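Local coordinates for L-Ribose isomerase (Acinetobacter, PDB 4Q0S), which catalyses the isomerisation of the aldose L-ribose, probably to the ketose L-ribulose, in the metal-containing pocket of a cupin barrel, at residues 76-81 and 100-105; 120-125 and 215-220; 153-158 and 189-194. All coordinates share one frame; numbering follows the deposited sequence.

Contact 1: residues 76-81 and 100-105; sequences IFESLN and GLCDKL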
# COMPACT_ATOMS: atom_id res chain seq x y z
N ILE A 76 -16.03 7.27 10.40
CA ILE A 76 -16.11 7.79 9.05
C ILE A 76 -15.20 9.00 8.94
O ILE A 76 -15.30 9.93 9.75
CB ILE A 76 -17.54 8.24 8.67
CG1 ILE A 76 -18.50 7.04 8.73
CG2 ILE A 76 -17.54 8.84 7.27
CD1 ILE A 76 -19.96 7.40 8.42
N PHE A 77 -14.29 8.97 7.97
CA PHE A 77 -13.39 10.08 7.73
C PHE A 77 -13.82 10.59 6.36
O PHE A 77 -13.58 9.95 5.34
CB PHE A 77 -11.92 9.62 7.68
CG PHE A 77 -11.39 9.13 9.00
CD1 PHE A 77 -11.38 9.96 10.12
CD2 PHE A 77 -10.86 7.85 9.12
CE1 PHE A 77 -10.86 9.52 11.34
CE2 PHE A 77 -10.33 7.40 10.33
CZ PHE A 77 -10.33 8.24 11.44
N GLU A 78 -14.47 11.75 6.36
CA GLU A 78 -14.97 12.35 5.13
C GLU A 78 -13.93 13.26 4.48
O GLU A 78 -13.53 14.27 5.06
CB GLU A 78 -16.25 13.11 5.46
CG GLU A 78 -16.87 13.89 4.33
CD GLU A 78 -18.14 14.60 4.78
OE1 GLU A 78 -19.20 13.95 4.84
OE2 GLU A 78 -18.06 15.80 5.10
N SER A 79 -13.50 12.90 3.27
CA SER A 79 -12.51 13.70 2.55
C SER A 79 -13.15 14.67 1.57
O SER A 79 -12.51 15.61 1.09
CB SER A 79 -11.54 12.80 1.79
OG SER A 79 -12.19 12.11 0.72
N LEU A 80 -14.42 14.44 1.27
CA LEU A 80 -15.13 15.31 0.34
C LEU A 80 -16.64 15.21 0.48
O LEU A 80 -17.19 14.13 0.67
CB LEU A 80 -14.74 14.95 -1.10
CG LEU A 80 -15.42 15.74 -2.22
CD1 LEU A 80 -14.85 17.16 -2.27
CD2 LEU A 80 -15.23 15.03 -3.54
N ASN A 81 -17.29 16.36 0.41
CA ASN A 81 -18.74 16.43 0.46
C ASN A 81 -19.02 17.71 -0.31
O ASN A 81 -19.33 18.76 0.26
CB ASN A 81 -19.25 16.50 1.90
CG ASN A 81 -20.72 16.15 2.01
OD1 ASN A 81 -21.25 15.37 1.21
ND2 ASN A 81 -21.40 16.70 3.01
N GLY A 100 -24.13 15.92 -6.23
CA GLY A 100 -23.03 16.23 -5.33
C GLY A 100 -22.09 15.04 -5.25
O GLY A 100 -22.41 13.95 -5.74
N LEU A 101 -20.92 15.24 -4.65
CA LEU A 101 -19.93 14.17 -4.52
C LEU A 101 -19.41 14.05 -3.09
O LEU A 101 -18.89 15.00 -2.52
CB LEU A 101 -18.76 14.45 -5.49
CG LEU A 101 -19.14 14.53 -6.97
CD1 LEU A 101 -17.99 15.16 -7.75
CD2 LEU A 101 -19.47 13.15 -7.51
N CYS A 102 -19.56 12.86 -2.52
CA CYS A 102 -19.11 12.62 -1.16
C CYS A 102 -18.17 11.41 -1.11
O CYS A 102 -18.55 10.28 -1.44
CB CYS A 102 -20.32 12.40 -0.25
SG CYS A 102 -19.90 12.11 1.48
N ASP A 103 -16.93 11.65 -0.69
CA ASP A 103 -15.92 10.60 -0.60
C ASP A 103 -15.54 10.46 0.87
O ASP A 103 -15.19 11.45 1.52
CB ASP A 103 -14.67 10.99 -1.42
CG ASP A 103 -13.75 9.81 -1.71
OD1 ASP A 103 -13.51 8.99 -0.80
OD2 ASP A 103 -13.25 9.71 -2.85
N LYS A 104 -15.61 9.25 1.40
CA LYS A 104 -15.25 9.00 2.79
C LYS A 104 -14.69 7.60 2.96
O LYS A 104 -14.89 6.73 2.11
CB LYS A 104 -16.47 9.16 3.70
CG LYS A 104 -17.47 8.02 3.61
CD LYS A 104 -18.86 8.51 3.20
CE LYS A 104 -18.86 9.09 1.79
NZ LYS A 104 -20.24 9.44 1.31
N LEU A 105 -13.98 7.40 4.06
CA LEU A 105 -13.41 6.12 4.39
C LEU A 105 -14.18 5.68 5.63
O LEU A 105 -14.35 6.45 6.56
CB LEU A 105 -11.93 6.26 4.75
CG LEU A 105 -11.21 4.92 4.93
CD1 LEU A 105 -11.18 4.20 3.58
CD2 LEU A 105 -9.78 5.15 5.44

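Contact 2: residues 120-125 and 215-220; sequences GRKTES and EVSTYS. With CO (cobalt (II) ion), chain B; RB0 (D-ribitol), chain C.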
# COMPACT_ATOMS: atom_id res chain seq x y z
N GLY A 120 -33.24 9.28 1.19
CA GLY A 120 -34.20 9.69 0.19
C GLY A 120 -33.49 10.23 -1.04
O GLY A 120 -33.97 10.05 -2.16
N ARG A 121 -32.33 10.86 -0.83
CA ARG A 121 -31.58 11.45 -1.93
C ARG A 121 -30.21 10.84 -2.25
O ARG A 121 -29.80 10.80 -3.42
CB ARG A 121 -31.40 12.95 -1.65
CG ARG A 121 -32.65 13.62 -1.09
CD ARG A 121 -32.39 15.06 -0.72
NE ARG A 121 -33.53 15.68 -0.04
CZ ARG A 121 -34.01 15.27 1.13
NH1 ARG A 121 -33.46 14.25 1.76
NH2 ARG A 121 -35.04 15.91 1.67
N LYS A 122 -29.50 10.36 -1.24
CA LYS A 122 -28.17 9.81 -1.47
C LYS A 122 -28.02 8.38 -1.98
O LYS A 122 -28.52 7.42 -1.38
CB LYS A 122 -27.31 9.95 -0.21
CG LYS A 122 -25.87 9.44 -0.41
CD LYS A 122 -25.00 9.70 0.81
CE LYS A 122 -25.45 8.87 2.01
NZ LYS A 122 -24.67 9.21 3.23
N THR A 123 -27.32 8.26 -3.10
CA THR A 123 -27.00 6.98 -3.72
C THR A 123 -25.52 6.74 -3.38
O THR A 123 -24.68 7.63 -3.56
CB THR A 123 -27.18 7.03 -5.25
OG1 THR A 123 -28.58 7.02 -5.58
CG2 THR A 123 -26.49 5.84 -5.91
N GLU A 124 -25.21 5.53 -2.90
CA GLU A 124 -23.85 5.17 -2.51
C GLU A 124 -23.23 4.09 -3.40
O GLU A 124 -23.93 3.41 -4.15
CB GLU A 124 -23.84 4.65 -1.06
CG GLU A 124 -24.51 5.57 -0.04
CD GLU A 124 -24.74 4.89 1.31
OE1 GLU A 124 -24.34 3.71 1.49
OE2 GLU A 124 -25.33 5.52 2.21
N SER A 125 -21.91 3.94 -3.28
CA SER A 125 -21.15 2.92 -4.00
C SER A 125 -20.07 2.50 -3.01
O SER A 125 -19.53 3.35 -2.28
CB SER A 125 -20.52 3.48 -5.28
OG SER A 125 -19.38 4.28 -5.00
N GLU A 215 -16.26 4.92 0.44
CA GLU A 215 -17.58 5.20 -0.10
C GLU A 215 -17.55 6.42 -1.00
O GLU A 215 -17.02 7.47 -0.63
CB GLU A 215 -18.61 5.44 1.01
CG GLU A 215 -20.00 5.80 0.45
CD GLU A 215 -21.02 6.10 1.53
OE1 GLU A 215 -21.36 5.18 2.29
OE2 GLU A 215 -21.48 7.27 1.61
N VAL A 216 -18.12 6.28 -2.19
CA VAL A 216 -18.22 7.36 -3.14
C VAL A 216 -19.72 7.50 -3.39
O VAL A 216 -20.35 6.61 -3.95
CB VAL A 216 -17.48 7.03 -4.46
CG1 VAL A 216 -17.83 8.04 -5.53
CG2 VAL A 216 -15.98 7.03 -4.23
N SER A 217 -20.29 8.61 -2.94
CA SER A 217 -21.72 8.80 -3.10
C SER A 217 -22.06 10.21 -3.50
O SER A 217 -21.17 11.04 -3.74
CB SER A 217 -22.41 8.49 -1.77
OG SER A 217 -22.15 9.54 -0.85
N THR A 218 -23.36 10.49 -3.58
CA THR A 218 -23.82 11.83 -3.91
C THR A 218 -23.75 12.58 -2.58
O THR A 218 -23.48 11.98 -1.54
CB THR A 218 -25.27 11.82 -4.47
OG1 THR A 218 -26.15 11.14 -3.56
CG2 THR A 218 -25.32 11.10 -5.82
N TYR A 219 -23.99 13.89 -2.62
CA TYR A 219 -23.90 14.73 -1.42
C TYR A 219 -24.53 14.16 -0.15
O TYR A 219 -25.62 13.60 -0.18
CB TYR A 219 -24.50 16.10 -1.71
CG TYR A 219 -24.18 17.14 -0.66
CD1 TYR A 219 -22.94 17.78 -0.64
CD2 TYR A 219 -25.12 17.49 0.31
CE1 TYR A 219 -22.65 18.75 0.32
CE2 TYR A 219 -24.84 18.47 1.28
CZ TYR A 219 -23.60 19.09 1.27
OH TYR A 219 -23.33 20.06 2.21
N SER A 220 -23.83 14.34 0.97
CA SER A 220 -24.32 13.85 2.25
C SER A 220 -24.96 15.00 3.06
O SER A 220 -24.26 15.88 3.57
CB SER A 220 -23.17 13.22 3.04
OG SER A 220 -23.63 12.62 4.22
CO CO B . -26.15 4.88 3.85
C1 RB0 C . -23.85 6.23 7.78
O1 RB0 C . -24.11 6.90 9.00
C2 RB0 C . -23.28 7.22 6.77
O2 RB0 C . -24.31 8.10 6.32
C3 RB0 C . -22.64 6.48 5.58
O3 RB0 C . -21.92 7.39 4.77
C4 RB0 C . -23.66 5.72 4.72
O4 RB0 C . -24.96 6.26 4.92
C5 RB0 C . -23.65 4.23 5.08
O5 RB0 C . -24.47 3.50 4.17

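Contact 3: residues 153-158 and 189-194; sequences SGMPVG and PKFVMH. With RB0 (D-ribitol), chain D.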
# COMPACT_ATOMS: atom_id res chain seq x y z
N SER A 153 -31.58 0.77 -13.46
CA SER A 153 -30.94 -0.51 -13.18
C SER A 153 -31.51 -1.22 -11.97
O SER A 153 -31.39 -2.44 -11.85
CB SER A 153 -29.44 -0.32 -12.99
OG SER A 153 -29.18 0.59 -11.94
N GLY A 154 -32.13 -0.46 -11.07
CA GLY A 154 -32.67 -1.06 -9.86
C GLY A 154 -31.55 -1.73 -9.10
O GLY A 154 -30.38 -1.53 -9.42
N MET A 155 -31.89 -2.52 -8.08
CA MET A 155 -30.90 -3.23 -7.28
C MET A 155 -30.97 -4.73 -7.53
O MET A 155 -32.06 -5.28 -7.69
CB MET A 155 -31.11 -2.96 -5.79
CG MET A 155 -30.74 -1.57 -5.31
SD MET A 155 -28.96 -1.27 -5.35
CE MET A 155 -28.40 -2.51 -4.21
N PRO A 156 -29.82 -5.40 -7.55
CA PRO A 156 -29.79 -6.86 -7.76
C PRO A 156 -30.39 -7.57 -6.55
O PRO A 156 -30.30 -7.08 -5.42
CB PRO A 156 -28.30 -7.15 -7.94
CG PRO A 156 -27.64 -6.08 -7.10
CD PRO A 156 -28.45 -4.86 -7.46
N VAL A 157 -31.00 -8.72 -6.78
CA VAL A 157 -31.62 -9.49 -5.71
C VAL A 157 -30.62 -10.01 -4.68
O VAL A 157 -30.94 -10.12 -3.50
CB VAL A 157 -32.43 -10.66 -6.30
CG1 VAL A 157 -32.88 -11.60 -5.20
CG2 VAL A 157 -33.64 -10.11 -7.03
N GLY A 158 -29.41 -10.31 -5.12
CA GLY A 158 -28.41 -10.80 -4.19
C GLY A 158 -28.70 -12.19 -3.68
O GLY A 158 -29.40 -12.96 -4.33
N PRO A 189 -16.00 -5.55 -8.16
CA PRO A 189 -16.53 -4.41 -8.92
C PRO A 189 -17.14 -3.46 -7.89
O PRO A 189 -17.56 -3.90 -6.81
CB PRO A 189 -17.60 -5.06 -9.80
CG PRO A 189 -17.10 -6.47 -9.97
CD PRO A 189 -16.62 -6.82 -8.59
N LYS A 190 -17.17 -2.17 -8.19
CA LYS A 190 -17.78 -1.20 -7.29
C LYS A 190 -19.23 -1.62 -7.08
O LYS A 190 -19.88 -2.08 -8.01
CB LYS A 190 -17.74 0.20 -7.92
CG LYS A 190 -16.36 0.85 -7.93
CD LYS A 190 -16.12 1.63 -6.65
CE LYS A 190 -14.88 2.50 -6.75
NZ LYS A 190 -14.69 3.34 -5.53
N PHE A 191 -19.73 -1.47 -5.85
CA PHE A 191 -21.10 -1.87 -5.53
C PHE A 191 -22.00 -0.66 -5.28
O PHE A 191 -21.74 0.14 -4.38
CB PHE A 191 -21.12 -2.75 -4.28
CG PHE A 191 -22.42 -3.47 -4.08
CD1 PHE A 191 -22.61 -4.74 -4.61
CD2 PHE A 191 -23.47 -2.87 -3.39
CE1 PHE A 191 -23.83 -5.41 -4.45
CE2 PHE A 191 -24.69 -3.52 -3.22
CZ PHE A 191 -24.87 -4.79 -3.76
N VAL A 192 -23.06 -0.55 -6.07
CA VAL A 192 -24.00 0.57 -5.96
C VAL A 192 -25.22 0.32 -5.07
O VAL A 192 -25.93 -0.67 -5.22
CB VAL A 192 -24.51 1.00 -7.37
CG1 VAL A 192 -25.56 2.10 -7.24
CG2 VAL A 192 -23.34 1.48 -8.21
N MET A 193 -25.44 1.23 -4.14
CA MET A 193 -26.60 1.15 -3.26
C MET A 193 -27.44 2.36 -3.63
O MET A 193 -27.16 3.48 -3.21
CB MET A 193 -26.17 1.24 -1.79
CG MET A 193 -27.33 1.15 -0.79
SD MET A 193 -28.29 -0.39 -0.94
CE MET A 193 -27.01 -1.64 -0.58
N HIS A 194 -28.47 2.15 -4.46
CA HIS A 194 -29.32 3.25 -4.88
C HIS A 194 -30.05 3.90 -3.72
O HIS A 194 -30.33 3.26 -2.70
CB HIS A 194 -30.36 2.79 -5.91
CG HIS A 194 -29.78 2.49 -7.26
ND1 HIS A 194 -29.05 3.41 -7.98
CD2 HIS A 194 -29.86 1.38 -8.03
CE1 HIS A 194 -28.69 2.88 -9.13
NE2 HIS A 194 -29.17 1.65 -9.19
C1 RB0 D . -22.35 -4.55 -10.50
O1 RB0 D . -21.13 -4.65 -11.20
C2 RB0 D . -22.09 -4.71 -9.02
O2 RB0 D . -21.40 -5.93 -8.80
C3 RB0 D . -23.41 -4.72 -8.24
O3 RB0 D . -24.21 -5.81 -8.65
C4 RB0 D . -24.20 -3.42 -8.37
O4 RB0 D . -23.34 -2.31 -8.19
C5 RB0 D . -25.31 -3.40 -7.33
O5 RB0 D . -26.00 -2.16 -7.37

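Contact 1: residues 76-81 and 100-105
Asp103 is paired with two residues of the opposite antiparallel strand, Ser79 and Leu80, and the register slips there by one residue in a classic beta bulge. Asp103 O takes two backbone N-H groups at once, from Ser79 N at 2.8 Å and Leu80 N at 3.1 Å, the second lying in the carbonyl plane on a lone pair. Beyond the bulge, toward Ile76, regular pairing resumes, with Phe77 N 2.9 Å from Leu105 O in a nearly straight bond. Ser79 OG stands between its own backbone N and carbonyl carbon (chi1 67°), a rotation that lays it 3.5 Å from Asp103 CB. Tyr38 OH is hydrogen-bonded to Asp103 OD1 as well as to Ser79 OG, while Asp103 OD2 forms a salt bridge with Lys190 of the second subunit. On this face Leu80 CD2 runs alongside Leu101 CB at 4.1 Å, the two side chains pointing the same way.

The other face carries Glu78, Asn81, Cys102 and Lys104. Asn81 brings OD1 to 3.4 Å from Cys102 CB, and this oxygen accepts the N-H of Ser220. Ile76 CG2 rests 3.7 Å from Lys104 CB, the side chains lying side by side. Lys104 starts in the crowded position (chi1 74°) and bends again at chi2 and chi3, which leads its amino end away from 76-81 to a salt bridge with Glu215, although the exact place of NZ is less certain. Ile76 and Lys104 both touch the bound ribitol.

The chemistry is thus divided between the faces: the buried Asp103 carboxylate would tend to stay ionised and links this strand to the second subunit through the salt bridge to its Lys190, whereas Ile76 and Lys104 give the ribitol pocket an apolar and a basic stretch of wall.

Contact 2: residues 120-125 and 215-220
Glu124 and Glu215 bring their carboxylates together in a stack, the planes 20° apart and Glu124 OE1 3.4 Å from Glu215 OE1. Glu124 OE2 binds cobalt at 1.9 Å, and Glu215 OE2 pairs with Lys104. Glu124 OE1 is hydrogen-bonded to Tyr126 OH. Lys122, extended to CD and then bent at chi3 (67°), runs alongside Thr218 in the reverse sense and sets its NZ 3.9 Å from Glu124 OE2, a long salt bridge.

The bound sugar alcohol joins the two sides. Ribitol O4 and O5 both coordinate the cobalt, O3 donates to Glu215 OE2 at 3.2 Å, and Lys122 NZ makes weak bonds to O2 and O4. His117, His119 and His199 complete the metal shell, the three-histidine, one-glutamate site of the cupin fold. Glu124, on strand 124-130, contributes from one sheet, and His117 and His199 from strands of the other; Glu215 lies on the neighbouring strand 211-217.

Hydrogen bonds also join the two segments directly. Thr218 N reaches Thr123 O at 3.1 Å, while Thr123 N turns to the hydroxyl Thr218 OG1, again at 3.1 Å, where regular pairing would use a carbonyl. Further along, Val216 N binds Ser125 O, and Ser125 OG donates to a lone pair of Val216 O at 2.7 Å.

The aliphatic part of Lys122 packs on Ser217: CD lies 3.3 Å from Ser217 OG, which donates to Thr218 O.

Contact 3: residues 153-158 and 189-194
The imidazole of His194 meets Ser153 and Gly154 at its edge. NE2 donates to Ser153 OG at 2.9 Å, with the hydroxyl tilted slightly from the ring plane, and Gly154 O lies in that plane close to CD2. Over one face of the imidazole sits Val192 CG1, 3.7 Å above the plane, while Met155 SD approaches obliquely. The Phe191 ring carries C5 of a ribitol on one face, 3.8 Å above the plane and offset toward the rim. Met155 CE comes to Phe191 CE2 at 4.0 Å, again obliquely.

Met155 joins the two rings. Bends at chi2 (-69°) and chi3 (-61°) fold its end back toward 189-194, where SD accepts a weak but straight bond from His194 N at 3.6 Å. Its CE lies 3.9 Å from Met193 SD, the two side chains crossing at about a right angle.

This second ribitol, separate from the one on the cobalt, is hydrogen-bonded to the backbone of Val192. Val192 N donates to O4 at 2.8 Å, and O5 donates to Val192 O at 2.6 Å; Pro156 packs its CG and CD against C5, so loop and strand together line the pocket.

Strand 191-193 is the outermost strand of its sheet within the chain and pairs with 124-130. Met193 packs on Val135 and Tyr137 of strand 132-137, Phe191 on Val182 and Leu184 of strand 180-185, and Asp86 of the second subunit accepts hydrogen bonds from the backbone N atoms of Ser153 and Gly154.

All three contacts reach the same antiparallel sheet of the cupin barrel. Strands 101-108 and 211-217 are neighbours, so contacts 1 and 2 touch, with centres about 9 Å apart; strands 124-130 and 191-193 likewise join contact 2 to contact 3, about 13 Å between centres. The centres of contacts 1 and 3 are about 20 Å apart, and the two do not touch. Along the chain, contact 1 closes before the others open, and contact 3 is nested within the span closed by contact 2. Ile76 and Lys104 of contact 1 share the metal-linked ribitol pocket with Lys122, Glu124 and Glu215 of contact 2; contact 3 forms a second ribitol site toward the sheet's edge, and each meets the second subunit.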